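Local coordinates for protein putative pyridoxal phosphate-dependent transferase (Clostridium difficile, PDB 4DQ6) that probably acts as a pyridoxal-phosphate-dependent transferase of the class I and II aminotransferase family, and carries pyridoxal-5'-phosphate in its pocket, at residues Leu143-Leu146 / Asn150-Met153; Tyr6-Ile11 / Met42-Ala47; Trp79-Arg82 / Trp86-Lys89. All blocks are in the same frame, centred on the assembly; numbering follows the deposited sequence.

Contact 1 (Leu143-Leu146 / Asn150-Met153); sequences LQKL and NYIM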
ATOM      1  N   LEU A 143     -21.007 -23.908   4.107  1.00 17.70           N
ATOM      2  CA  LEU A 143     -20.614 -24.950   5.070  1.00 17.08           C
ATOM      3  C   LEU A 143     -21.867 -25.651   5.606  1.00 18.27           C
ATOM      4  O   LEU A 143     -22.952 -25.079   5.655  1.00 18.28           O
ATOM      5  CB  LEU A 143     -19.788 -24.372   6.211  1.00 16.17           C
ATOM      6  CG  LEU A 143     -18.486 -23.690   5.829  1.00 15.69           C
ATOM      7  CD1 LEU A 143     -17.883 -23.114   7.105  1.00 15.94           C
ATOM      8  CD2 LEU A 143     -17.496 -24.604   5.174  1.00 15.67           C
ATOM      9  N   GLN A 144     -21.722 -26.922   5.978  1.00 18.65           N
ATOM     10  CA  GLN A 144     -22.815 -27.690   6.605  1.00 19.21           C
ATOM     11  C   GLN A 144     -22.654 -27.523   8.121  1.00 18.52           C
ATOM     12  O   GLN A 144     -21.594 -27.881   8.679  1.00 16.61           O
ATOM     13  CB  GLN A 144     -22.777 -29.178   6.191  1.00 22.64           C
ATOM     14  CG  GLN A 144     -23.792 -30.101   6.869  1.00 24.91           C
ATOM     15  CD  GLN A 144     -23.746 -31.542   6.282  1.00 29.74           C
ATOM     16  OE1 GLN A 144     -22.822 -31.911   5.552  1.00 32.75           O
ATOM     17  NE2 GLN A 144     -24.774 -32.342   6.586  1.00 36.00           N
ATOM     18  N   LYS A 145     -23.683 -27.007   8.780  1.00 18.50           N
ATOM     19  CA  LYS A 145     -23.765 -27.034  10.228  1.00 18.44           C
ATOM     20  C   LYS A 145     -24.401 -28.352  10.626  1.00 17.42           C
ATOM     21  O   LYS A 145     -25.563 -28.608  10.267  1.00 18.77           O
ATOM     22  CB  LYS A 145     -24.549 -25.885  10.819  1.00 20.65           C
ATOM     23  CG  LYS A 145     -24.378 -25.849  12.330  1.00 23.68           C
ATOM     24  CD  LYS A 145     -25.153 -24.686  12.908  1.00 26.91           C
ATOM     25  CE  LYS A 145     -24.966 -24.596  14.391  1.00 28.93           C
ATOM     26  NZ  LYS A 145     -25.849 -23.500  14.891  1.00 35.18           N
ATOM     27  N   LEU A 146     -23.656 -29.209  11.295  1.00 16.62           N
ATOM     28  CA  LEU A 146     -24.125 -30.526  11.694  1.00 17.85           C
ATOM     29  C   LEU A 146     -25.061 -30.400  12.890  1.00 19.46           C
ATOM     30  O   LEU A 146     -25.099 -29.387  13.546  1.00 18.73           O
ATOM     31  CB  LEU A 146     -22.924 -31.414  12.060  1.00 17.20           C
ATOM     32  CG  LEU A 146     -21.937 -31.735  10.971  1.00 16.67           C
ATOM     33  CD1 LEU A 146     -20.726 -32.457  11.563  1.00 18.95           C
ATOM     34  CD2 LEU A 146     -22.638 -32.482   9.829  1.00 18.80           C
ATOM     35  N   ASN A 150     -21.349 -28.388  15.015  1.00 20.45           N
ATOM     36  CA  ASN A 150     -20.025 -28.153  14.388  1.00 18.91           C
ATOM     37  C   ASN A 150     -20.171 -27.887  12.922  1.00 17.44           C
ATOM     38  O   ASN A 150     -21.183 -28.322  12.351  1.00 18.21           O
ATOM     39  CB  ASN A 150     -19.124 -29.349  14.592  1.00 18.45           C
ATOM     40  CG  ASN A 150     -18.857 -29.624  16.073  0.50 19.80           C
ATOM     41  OD1 ASN A 150     -19.205 -28.778  16.910  0.50 22.52           O
ATOM     42  ND2 ASN A 150     -18.417 -30.851  16.416  0.50 19.88           N
ATOM     43  N   TYR A 151     -19.206 -27.194  12.314  1.00 15.40           N
ATOM     44  CA  TYR A 151     -19.228 -26.975  10.880  1.00 15.01           C
ATOM     45  C   TYR A 151     -18.268 -27.904  10.146  1.00 14.71           C
ATOM     46  O   TYR A 151     -17.147 -28.146  10.558  1.00 14.73           O
ATOM     47  CB  TYR A 151     -18.850 -25.542  10.508  1.00 14.44           C
ATOM     48  CG  TYR A 151     -19.858 -24.503  10.913  1.00 14.90           C
ATOM     49  CD1 TYR A 151     -19.859 -23.979  12.202  1.00 15.22           C
ATOM     50  CD2 TYR A 151     -20.923 -24.140  10.050  1.00 15.65           C
ATOM     51  CE1 TYR A 151     -20.780 -23.024  12.583  1.00 15.29           C
ATOM     52  CE2 TYR A 151     -21.861 -23.177  10.408  1.00 15.01           C
ATOM     53  CZ  TYR A 151     -21.755 -22.607  11.722  1.00 15.23           C
ATOM     54  OH  TYR A 151     -22.713 -21.677  12.024  1.00 16.47           O
ATOM     55  N   ILE A 152     -18.701 -28.376   8.981  1.00 14.32           N
ATOM     56  CA  ILE A 152     -17.851 -29.081   8.029  1.00 15.32           C
ATOM     57  C   ILE A 152     -18.108 -28.541   6.621  1.00 15.16           C
ATOM     58  O   ILE A 152     -19.086 -27.845   6.373  1.00 16.24           O
ATOM     59  CB  ILE A 152     -18.035 -30.641   8.094  1.00 15.44           C
ATOM     60  CG1 ILE A 152     -19.420 -31.094   7.632  1.00 16.87           C
ATOM     61  CG2 ILE A 152     -17.537 -31.086   9.513  1.00 15.16           C
ATOM     62  CD1 ILE A 152     -19.526 -32.612   7.398  1.00 17.34           C
ATOM     63  N   MET A 153     -17.177 -28.831   5.750  1.00 15.32           N
ATOM     64  CA  MET A 153     -17.445 -28.633   4.294  1.00 17.40           C
ATOM     65  C   MET A 153     -18.567 -29.500   3.745  1.00 18.83           C
ATOM     66  O   MET A 153     -18.746 -30.678   4.130  1.00 18.51           O
ATOM     67  CB  MET A 153     -16.164 -28.843   3.532  1.00 17.90           C
ATOM     68  CG  MET A 153     -14.993 -27.981   4.025  1.00 17.30           C
ATOM     69  SD  MET A 153     -13.631 -28.061   2.841  1.00 17.68           S
ATOM     70  CE  MET A 153     -12.421 -27.045   3.683  1.00 18.51           C
TER
HETATM   71  O   HOH W   1     -20.002 -32.790   3.958  1.00 24.09           O

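Contact 2 (Tyr6-Ile11 / Met42-Ala47); sequences YNFNEI and MDFKAA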
ATOM      1  N   TYR A   6       3.844 -11.054  29.406  1.00 31.08           N
ATOM      2  CA  TYR A   6       3.841  -9.780  28.712  1.00 29.06           C
ATOM      3  C   TYR A   6       2.716  -8.806  29.148  1.00 28.83           C
ATOM      4  O   TYR A   6       2.361  -7.878  28.378  1.00 30.58           O
ATOM      5  CB  TYR A   6       3.711 -10.059  27.225  1.00 24.29           C
ATOM      6  CG  TYR A   6       4.894 -10.828  26.680  1.00 23.13           C
ATOM      7  CD1 TYR A   6       6.042 -10.170  26.298  1.00 22.41           C
ATOM      8  CD2 TYR A   6       4.854 -12.225  26.570  1.00 23.67           C
ATOM      9  CE1 TYR A   6       7.111 -10.877  25.801  1.00 23.01           C
ATOM     10  CE2 TYR A   6       5.921 -12.941  26.074  1.00 23.66           C
ATOM     11  CZ  TYR A   6       7.043 -12.247  25.680  1.00 22.86           C
ATOM     12  OH  TYR A   6       8.122 -12.977  25.217  1.00 26.65           O
ATOM     13  N   ASN A   7       2.125  -9.074  30.308  1.00 29.82           N
ATOM     14  CA  ASN A   7       1.093  -8.211  30.911  1.00 29.32           C
ATOM     15  C   ASN A   7      -0.101  -7.971  29.956  1.00 25.22           C
ATOM     16  O   ASN A   7      -0.464  -6.843  29.647  1.00 23.26           O
ATOM     17  CB  ASN A   7       1.684  -6.867  31.309  1.00 33.29           C
ATOM     18  CG  ASN A   7       0.832  -6.131  32.343  1.00 36.66           C
ATOM     19  OD1 ASN A   7      -0.188  -6.656  32.809  1.00 38.36           O
ATOM     20  ND2 ASN A   7       1.222  -4.895  32.654  1.00 38.37           N
ATOM     21  N   PHE A   8      -0.690  -9.042  29.469  1.00 22.66           N
ATOM     22  CA  PHE A   8      -1.870  -8.902  28.603  1.00 20.06           C
ATOM     23  C   PHE A   8      -3.061  -8.361  29.378  1.00 20.30           C
ATOM     24  O   PHE A   8      -3.977  -7.854  28.777  1.00 17.66           O
ATOM     25  CB  PHE A   8      -2.262 -10.257  27.977  1.00 18.48           C
ATOM     26  CG  PHE A   8      -1.234 -10.808  26.959  1.00 18.82           C
ATOM     27  CD1 PHE A   8      -1.142 -10.266  25.683  1.00 17.92           C
ATOM     28  CD2 PHE A   8      -0.384 -11.837  27.304  1.00 18.32           C
ATOM     29  CE1 PHE A   8      -0.224 -10.761  24.782  1.00 17.82           C
ATOM     30  CE2 PHE A   8       0.554 -12.333  26.416  1.00 17.80           C
ATOM     31  CZ  PHE A   8       0.612 -11.814  25.155  1.00 17.42           C
ATOM     32  N   ASN A   9      -2.994  -8.359  30.716  1.00 22.31           N
ATOM     33  CA  ASN A   9      -4.100  -7.839  31.547  1.00 24.77           C
ATOM     34  C   ASN A   9      -4.174  -6.287  31.497  1.00 25.77           C
ATOM     35  O   ASN A   9      -5.214  -5.670  31.802  1.00 26.75           O
ATOM     36  CB  ASN A   9      -3.955  -8.294  33.028  1.00 26.38           C
ATOM     37  CG  ASN A   9      -4.309  -9.762  33.272  1.00 27.53           C
ATOM     38  OD1 ASN A   9      -5.185 -10.352  32.620  1.00 29.51           O
ATOM     39  ND2 ASN A   9      -3.721 -10.334  34.353  1.00 30.14           N
ATOM     40  N   GLU A  10      -3.073  -5.643  31.133  1.00 24.92           N
ATOM     41  CA  GLU A  10      -2.997  -4.190  31.167  1.00 27.73           C
ATOM     42  C   GLU A  10      -4.107  -3.539  30.340  1.00 27.93           C
ATOM     43  O   GLU A  10      -4.262  -3.864  29.210  1.00 25.32           O
ATOM     44  CB  GLU A  10      -1.617  -3.722  30.623  1.00 29.30           C
ATOM     45  CG  GLU A  10      -1.449  -2.194  30.590  1.00 33.88           C
ATOM     46  CD  GLU A  10      -0.048  -1.709  30.182  1.00 37.75           C
ATOM     47  OE1 GLU A  10       0.714  -2.441  29.518  1.00 35.86           O
ATOM     48  OE2 GLU A  10       0.287  -0.555  30.532  1.00 39.86           O
ATOM     49  N   ILE A  11      -4.840  -2.557  30.869  1.00 29.82           N
ATOM     50  CA  ILE A  11      -5.698  -1.746  29.952  1.00 35.03           C
ATOM     51  C   ILE A  11      -4.863  -0.826  29.008  1.00 33.72           C
ATOM     52  O   ILE A  11      -4.001  -0.133  29.464  1.00 36.07           O
ATOM     53  CB  ILE A  11      -6.749  -0.908  30.740  1.00 37.52           C
ATOM     54  CG1 ILE A  11      -6.093  -0.060  31.839  1.00 40.10           C
ATOM     55  CG2 ILE A  11      -7.768  -1.850  31.371  1.00 40.98           C
ATOM     56  CD1 ILE A  11      -6.893   1.164  32.291  1.00 45.73           C
ATOM     57  N   MET A  42      -6.182  -6.466  17.735  1.00 14.35           N
ATOM     58  CA  MET A  42      -6.176  -6.787  19.137  1.00 14.94           C
ATOM     59  C   MET A  42      -6.038  -5.548  19.986  1.00 15.82           C
ATOM     60  O   MET A  42      -5.373  -4.572  19.583  1.00 17.44           O
ATOM     61  CB  MET A  42      -4.982  -7.700  19.460  1.00 14.61           C
ATOM     62  CG  MET A  42      -4.716  -8.896  18.540  1.00 14.81           C
ATOM     63  SD  MET A  42      -3.256  -9.757  19.303  1.00 14.68           S
ATOM     64  CE  MET A  42      -3.007 -11.014  18.018  1.00 15.27           C
ATOM     65  N   ASP A  43      -6.575  -5.576  21.197  1.00 16.27           N
ATOM     66  CA  ASP A  43      -6.316  -4.496  22.173  1.00 17.83           C
ATOM     67  C   ASP A  43      -5.166  -4.874  23.093  1.00 18.94           C
ATOM     68  O   ASP A  43      -5.219  -4.755  24.365  1.00 22.01           O
ATOM     69  CB  ASP A  43      -7.551  -4.190  22.980  1.00 18.88           C
ATOM     70  CG  ASP A  43      -8.617  -3.493  22.158  0.50 19.91           C
ATOM     71  OD1 ASP A  43      -8.432  -2.306  21.811  0.50 20.91           O
ATOM     72  OD2 ASP A  43      -9.651  -4.120  21.862  0.50 19.38           O
ATOM     73  N   PHE A  44      -4.111  -5.297  22.436  1.00 17.77           N
ATOM     74  CA  PHE A  44      -2.860  -5.604  23.072  1.00 18.18           C
ATOM     75  C   PHE A  44      -1.705  -4.857  22.409  1.00 17.75           C
ATOM     76  O   PHE A  44      -1.704  -4.610  21.264  1.00 18.10           O
ATOM     77  CB  PHE A  44      -2.526  -7.067  22.986  1.00 17.03           C
ATOM     78  CG  PHE A  44      -3.462  -7.965  23.700  1.00 17.11           C
ATOM     79  CD1 PHE A  44      -3.901  -7.729  24.995  1.00 17.37           C
ATOM     80  CD2 PHE A  44      -3.857  -9.106  23.074  1.00 15.44           C
ATOM     81  CE1 PHE A  44      -4.802  -8.611  25.595  1.00 17.11           C
ATOM     82  CE2 PHE A  44      -4.706 -10.021  23.663  1.00 16.46           C
ATOM     83  CZ  PHE A  44      -5.207  -9.743  24.938  1.00 16.74           C
ATOM     84  N   LYS A  45      -0.691  -4.491  23.170  1.00 18.83           N
ATOM     85  CA  LYS A  45       0.546  -3.963  22.614  1.00 20.15           C
ATOM     86  C   LYS A  45       1.237  -4.959  21.731  1.00 19.80           C
ATOM     87  O   LYS A  45       1.124  -6.168  21.945  1.00 20.37           O
ATOM     88  CB  LYS A  45       1.498  -3.570  23.734  1.00 23.39           C
ATOM     89  CG  LYS A  45       1.022  -2.346  24.480  1.00 24.35           C
ATOM     90  CD  LYS A  45       2.026  -1.952  25.514  1.00 28.53           C
ATOM     91  CE  LYS A  45       1.531  -0.709  26.204  1.00 31.49           C
ATOM     92  NZ  LYS A  45       2.464  -0.492  27.328  1.00 34.48           N
ATOM     93  N   ALA A  46       1.953  -4.500  20.728  1.00 18.70           N
ATOM     94  CA  ALA A  46       2.738  -5.401  19.898  1.00 18.29           C
ATOM     95  C   ALA A  46       3.831  -6.002  20.722  1.00 18.50           C
ATOM     96  O   ALA A  46       4.211  -5.416  21.745  1.00 18.28           O
ATOM     97  CB  ALA A  46       3.379  -4.635  18.709  1.00 18.73           C
ATOM     98  N   ALA A  47       4.395  -7.097  20.305  1.00 16.97           N
ATOM     99  CA  ALA A  47       5.503  -7.719  20.971  1.00 17.74           C
ATOM    100  C   ALA A  47       6.677  -6.768  21.167  1.00 18.34           C
ATOM    101  O   ALA A  47       6.953  -5.920  20.329  1.00 17.82           O
ATOM    102  CB  ALA A  47       5.984  -8.927  20.208  1.00 16.75           C
TER

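Contact 3 (Trp79-Arg82 / Trp86-Lys89); sequences WLYR and WKIK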
ATOM      1  N   TRP A  79      10.068 -19.231   9.204  1.00 16.25           N
ATOM      2  CA  TRP A  79       8.781 -19.397   9.936  1.00 15.63           C
ATOM      3  C   TRP A  79       7.927 -20.517   9.428  1.00 15.77           C
ATOM      4  O   TRP A  79       7.443 -21.360  10.161  1.00 16.00           O
ATOM      5  CB  TRP A  79       8.008 -18.095   9.828  1.00 14.78           C
ATOM      6  CG  TRP A  79       6.791 -18.062  10.696  1.00 14.68           C
ATOM      7  CD1 TRP A  79       5.458 -18.173  10.311  1.00 14.53           C
ATOM      8  CD2 TRP A  79       6.743 -17.734  12.123  1.00 14.67           C
ATOM      9  NE1 TRP A  79       4.636 -18.030  11.389  1.00 14.39           N
ATOM     10  CE2 TRP A  79       5.360 -17.730  12.507  1.00 15.11           C
ATOM     11  CE3 TRP A  79       7.712 -17.492  13.108  1.00 15.33           C
ATOM     12  CZ2 TRP A  79       4.958 -17.477  13.828  1.00 15.36           C
ATOM     13  CZ3 TRP A  79       7.299 -17.190  14.394  1.00 16.65           C
ATOM     14  CH2 TRP A  79       5.944 -17.224  14.751  1.00 15.80           C
ATOM     15  N   LEU A  80       7.706 -20.560   8.121  1.00 16.28           N
ATOM     16  CA  LEU A  80       6.806 -21.552   7.600  1.00 16.90           C
ATOM     17  C   LEU A  80       7.361 -22.969   7.833  1.00 16.83           C
ATOM     18  O   LEU A  80       6.584 -23.904   8.066  1.00 16.58           O
ATOM     19  CB  LEU A  80       6.576 -21.324   6.106  1.00 17.01           C
ATOM     20  CG  LEU A  80       5.837 -20.051   5.700  1.00 19.18           C
ATOM     21  CD1 LEU A  80       5.574 -19.937   4.178  1.00 17.85           C
ATOM     22  CD2 LEU A  80       4.619 -19.781   6.501  1.00 21.49           C
ATOM     23  N   TYR A  81       8.670 -23.150   7.721  1.00 17.23           N
ATOM     24  CA  TYR A  81       9.211 -24.444   8.082  1.00 18.62           C
ATOM     25  C   TYR A  81       9.127 -24.776   9.578  1.00 18.04           C
ATOM     26  O   TYR A  81       8.665 -25.842   9.934  1.00 18.81           O
ATOM     27  CB  TYR A  81      10.651 -24.659   7.575  1.00 20.01           C
ATOM     28  CG  TYR A  81      11.050 -26.088   7.812  1.00 21.83           C
ATOM     29  CD1 TYR A  81      10.534 -27.099   7.034  1.00 22.67           C
ATOM     30  CD2 TYR A  81      11.871 -26.425   8.859  1.00 23.71           C
ATOM     31  CE1 TYR A  81      10.853 -28.415   7.274  1.00 24.66           C
ATOM     32  CE2 TYR A  81      12.197 -27.736   9.104  1.00 25.43           C
ATOM     33  CZ  TYR A  81      11.687 -28.720   8.310  1.00 24.99           C
ATOM     34  OH  TYR A  81      12.005 -30.020   8.576  1.00 26.23           O
ATOM     35  N   ARG A  82       9.521 -23.835  10.431  1.00 18.85           N
ATOM     36  CA  ARG A  82       9.575 -24.077  11.883  1.00 20.66           C
ATOM     37  C   ARG A  82       8.203 -24.359  12.443  1.00 19.41           C
ATOM     38  O   ARG A  82       8.018 -25.229  13.268  1.00 19.38           O
ATOM     39  CB  ARG A  82       9.961 -22.810  12.649  1.00 23.10           C
ATOM     40  CG  ARG A  82      11.282 -22.157  12.370  1.00 26.40           C
ATOM     41  CD  ARG A  82      11.876 -21.689  13.683  1.00 26.68           C
ATOM     42  NE  ARG A  82      11.280 -20.520  14.335  1.00 24.34           N
ATOM     43  CZ  ARG A  82      11.220 -19.296  13.822  1.00 26.86           C
ATOM     44  NH1 ARG A  82      11.623 -19.059  12.593  1.00 27.95           N
ATOM     45  NH2 ARG A  82      10.726 -18.315  14.534  1.00 26.98           N
ATOM     46  N   TRP A  86       6.406 -26.716   6.545  1.00 18.61           N
ATOM     47  CA  TRP A  86       6.186 -26.485   5.132  1.00 18.54           C
ATOM     48  C   TRP A  86       7.430 -25.817   4.587  1.00 19.96           C
ATOM     49  O   TRP A  86       7.747 -24.669   4.970  1.00 19.45           O
ATOM     50  CB  TRP A  86       4.971 -25.599   4.963  1.00 18.58           C
ATOM     51  CG  TRP A  86       4.627 -25.347   3.542  1.00 18.37           C
ATOM     52  CD1 TRP A  86       4.897 -26.140   2.453  1.00 19.24           C
ATOM     53  CD2 TRP A  86       3.892 -24.217   3.039  1.00 17.97           C
ATOM     54  NE1 TRP A  86       4.406 -25.562   1.301  1.00 19.55           N
ATOM     55  CE2 TRP A  86       3.757 -24.415   1.614  1.00 18.42           C
ATOM     56  CE3 TRP A  86       3.328 -23.096   3.627  1.00 17.56           C
ATOM     57  CZ2 TRP A  86       3.160 -23.464   0.814  1.00 18.71           C
ATOM     58  CZ3 TRP A  86       2.715 -22.153   2.796  1.00 17.15           C
ATOM     59  CH2 TRP A  86       2.607 -22.374   1.451  1.00 17.05           C
ATOM     60  N   LYS A  87       8.153 -26.532   3.745  1.00 19.78           N
ATOM     61  CA  LYS A  87       9.338 -25.980   3.116  1.00 22.44           C
ATOM     62  C   LYS A  87       8.953 -25.297   1.819  1.00 22.89           C
ATOM     63  O   LYS A  87       8.446 -25.937   0.891  1.00 24.23           O
ATOM     64  CB  LYS A  87      10.392 -27.051   2.801  1.00 26.34           C
ATOM     65  CG  LYS A  87      11.706 -26.470   2.195  1.00 28.08           C
ATOM     66  CD  LYS A  87      12.556 -25.687   3.232  1.00 31.98           C
ATOM     67  CE  LYS A  87      13.014 -26.581   4.407  1.00 35.07           C
ATOM     68  NZ  LYS A  87      14.129 -26.161   5.321  1.00 36.60           N
ATOM     69  N   ILE A  88       9.171 -23.989   1.773  1.00 20.46           N
ATOM     70  CA  ILE A  88       8.974 -23.194   0.559  1.00 20.03           C
ATOM     71  C   ILE A  88      10.306 -22.637   0.071  1.00 19.99           C
ATOM     72  O   ILE A  88      11.347 -22.754   0.757  1.00 21.13           O
ATOM     73  CB  ILE A  88       7.979 -22.028   0.774  1.00 17.48           C
ATOM     74  CG1 ILE A  88       8.505 -20.938   1.748  1.00 17.61           C
ATOM     75  CG2 ILE A  88       6.635 -22.563   1.289  1.00 18.17           C
ATOM     76  CD1 ILE A  88       7.890 -19.524   1.491  1.00 17.53           C
ATOM     77  N   LYS A  89      10.287 -22.079  -1.144  1.00 19.91           N
ATOM     78  CA  LYS A  89      11.447 -21.367  -1.666  1.00 21.28           C
ATOM     79  C   LYS A  89      11.155 -19.876  -1.578  1.00 19.46           C
ATOM     80  O   LYS A  89      10.047 -19.452  -1.855  1.00 18.54           O
ATOM     81  CB  LYS A  89      11.704 -21.755  -3.100  1.00 23.84           C
ATOM     82  CG  LYS A  89      12.132 -23.227  -3.225  1.00 27.21           C
ATOM     83  CD  LYS A  89      12.334 -23.608  -4.686  1.00 30.80           C
ATOM     84  CE  LYS A  89      12.547 -25.106  -4.866  1.00 34.96           C
ATOM     85  NZ  LYS A  89      13.851 -25.589  -4.343  1.00 40.37           N
TER

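Contact 1 (Leu143-Leu146 / Asn150-Met153)
One face of the Tyr-151 ring lies under the aliphatic chain of Lys-145, whose CG stands 4.1 Å above the ring plane, displaced toward the rim. The lysine's CB comes nearest, 3.8 Å from CE2 of Tyr-151, and the methylenes then run obliquely over the ring toward the phenol end. With CG anti to the backbone N (chi1 -170°) and every later torsion extended, the lysine carries its ammonium past the ring to a hydrogen bond with the hydroxyl of Tyr-367, while the hydroxyl of Tyr-151 is hydrogen-bonded to the indole NE1 of Trp-329. CB of Leu-143 meets the same ring obliquely at CD2.

The pair Lys-145 and Tyr-151 is a non-hydrogen-bonded one in a short antiparallel hairpin. Next to it, Gln-144 and Ile-152 form the hydrogen-bonded pair: Gln-144 N donates to Ile-152 O at 2.8 Å, and Ile-152 N donates to Gln-144 O at 3.0 Å. Toward the turn, Leu-146 N adds a third bond to Asn-150 O at 2.8 Å.

On the sheet face of Gln-144 and Ile-152 the two side chains run side by side. Ile-152 CD1 lies 3.8 Å from OE1 of Gln-144 and 4.0 Å from CD2 of Leu-146, whose side chain crosses the isoleucine at about a right angle.

The hairpin, which follows strand 137-140 of the large sheet, thus combines three main-chain bonds with two unlike faces. On one, methylenes pack on an aromatic ring, and the hydrogen bonds of Lys-145 and Tyr-151 to Tyr-367 and Trp-329 join the hairpin to strands 367-371 and 327-331 of the four-stranded antiparallel sheet; on the other, an amide shares its surroundings with aliphatic groups.

Contact 2 (Tyr6-Ile11 / Met42-Ala47)
The ammonium of Lys-45 is approached by two carboxylates, one from each subunit of the dimer. Within the chain, NZ of Lys-45 lies 3.4 Å from OE1 of Glu-10, a salt bridge whose hydrogen bond is weak; the stronger partner is Glu-61 of the second subunit. Both side chains are extended and cross obliquely. Glu-10 starts with CG anti to the backbone N (chi1 179°), which sends the carboxylate out from the end of a type I turn spanning Asn-7 to Glu-10, closed by a bond from Glu-10 N to Asn-7 O.

Deeper in the contact, Phe-8 and Phe-44 make a T-shaped pair. The edge of Phe-8 is directed at the face of Phe-44, with centroids 5.0 Å apart and planes at 71°. CD1 of Phe-8 stands 3.7 Å above the plane of the Phe-44 ring, over its centre. Beside this stack, CE1 of Phe-44 comes to 3.4 Å from the backbone O of Phe-8. At the edge of the Phe-44 ring, in its plane, sits the sulfur of Met-42. Rings of Trp-291 and Tyr-298 from helix 289-313 also meet Phe-8, enlarging the aromatic cluster.

The contact fastens the N-terminal loop to the loop leading into helix 48-58, with Ala-47 at the N-cap position of that helix. Its chemistry is divided: buried rings supply the packing, whereas the ammonium, set between two carboxylates, probably stays charged and links this loop pair electrostatically to the subunit interface.

Contact 3 (Trp79-Arg82 / Trp86-Lys89)
The side chain of Leu-80, on helix 70-84, meets those of Trp-86 and Ile-88 through one methyl, CD1. It runs beside the tryptophan, pointing the same way, and CD1 lies 3.9 Å from CZ3 of the indole, meeting the ring obliquely. The same methyl is 3.6 Å from CD1 of Ile-88. That isoleucine has CG1 between its backbone N and carbonyl carbon, and its CG2 rests 3.4 Å above the Trp-86 ring plane, over the centre. Leucine and isoleucine therefore both pack on the indole, which also touches Thr-232, Met-234 and Val-251 of the central sheet.

Tyr-81 faces another neighbour. The chain of Lys-87 begins anti to the backbone N but bends at chi2 and chi3 (72° and 61°), folding back so that its end lies over one face of the phenol ring. NZ sits 4.1 Å from the ring centroid, only 15° off the normal, in a cation-pi contact. The adjoining CE adds a CH-pi contact, 4.1 Å from the centroid.

Between these two clusters, Trp-86 N donates to Leu-80 O at 3.2 Å; the donor stands well above the carbonyl plane.

The buried indole and methyls thus help set how the chain leaves helix 70-84 toward strand 93-96, while the ring face of Tyr-81 probably helps stabilise the Lys-87 ammonium on the exposed side.

The three contacts illustrate how chemistry follows location in a two-subunit protein of the class I and II aminotransferase family. Contact 3 is the most buried, joining the end of helix 70-84 to the following segment and pressing Leu-80 and Trp-86 on strands 230-234 and 248-251 of the large mixed sheet; just its tyrosine-lysine pair is exposed. Contacts 1 and 2 are partly buried. Contact 1 is a local hairpin governed by main-chain bonding, whereas contact 2 brings together loops 31 residues apart, has no main-chain hydrogen bond between its segments and relies chiefly on side chains, reaching the second subunit through Lys-45 and the backbone of Ala-46. No two share an element or touch.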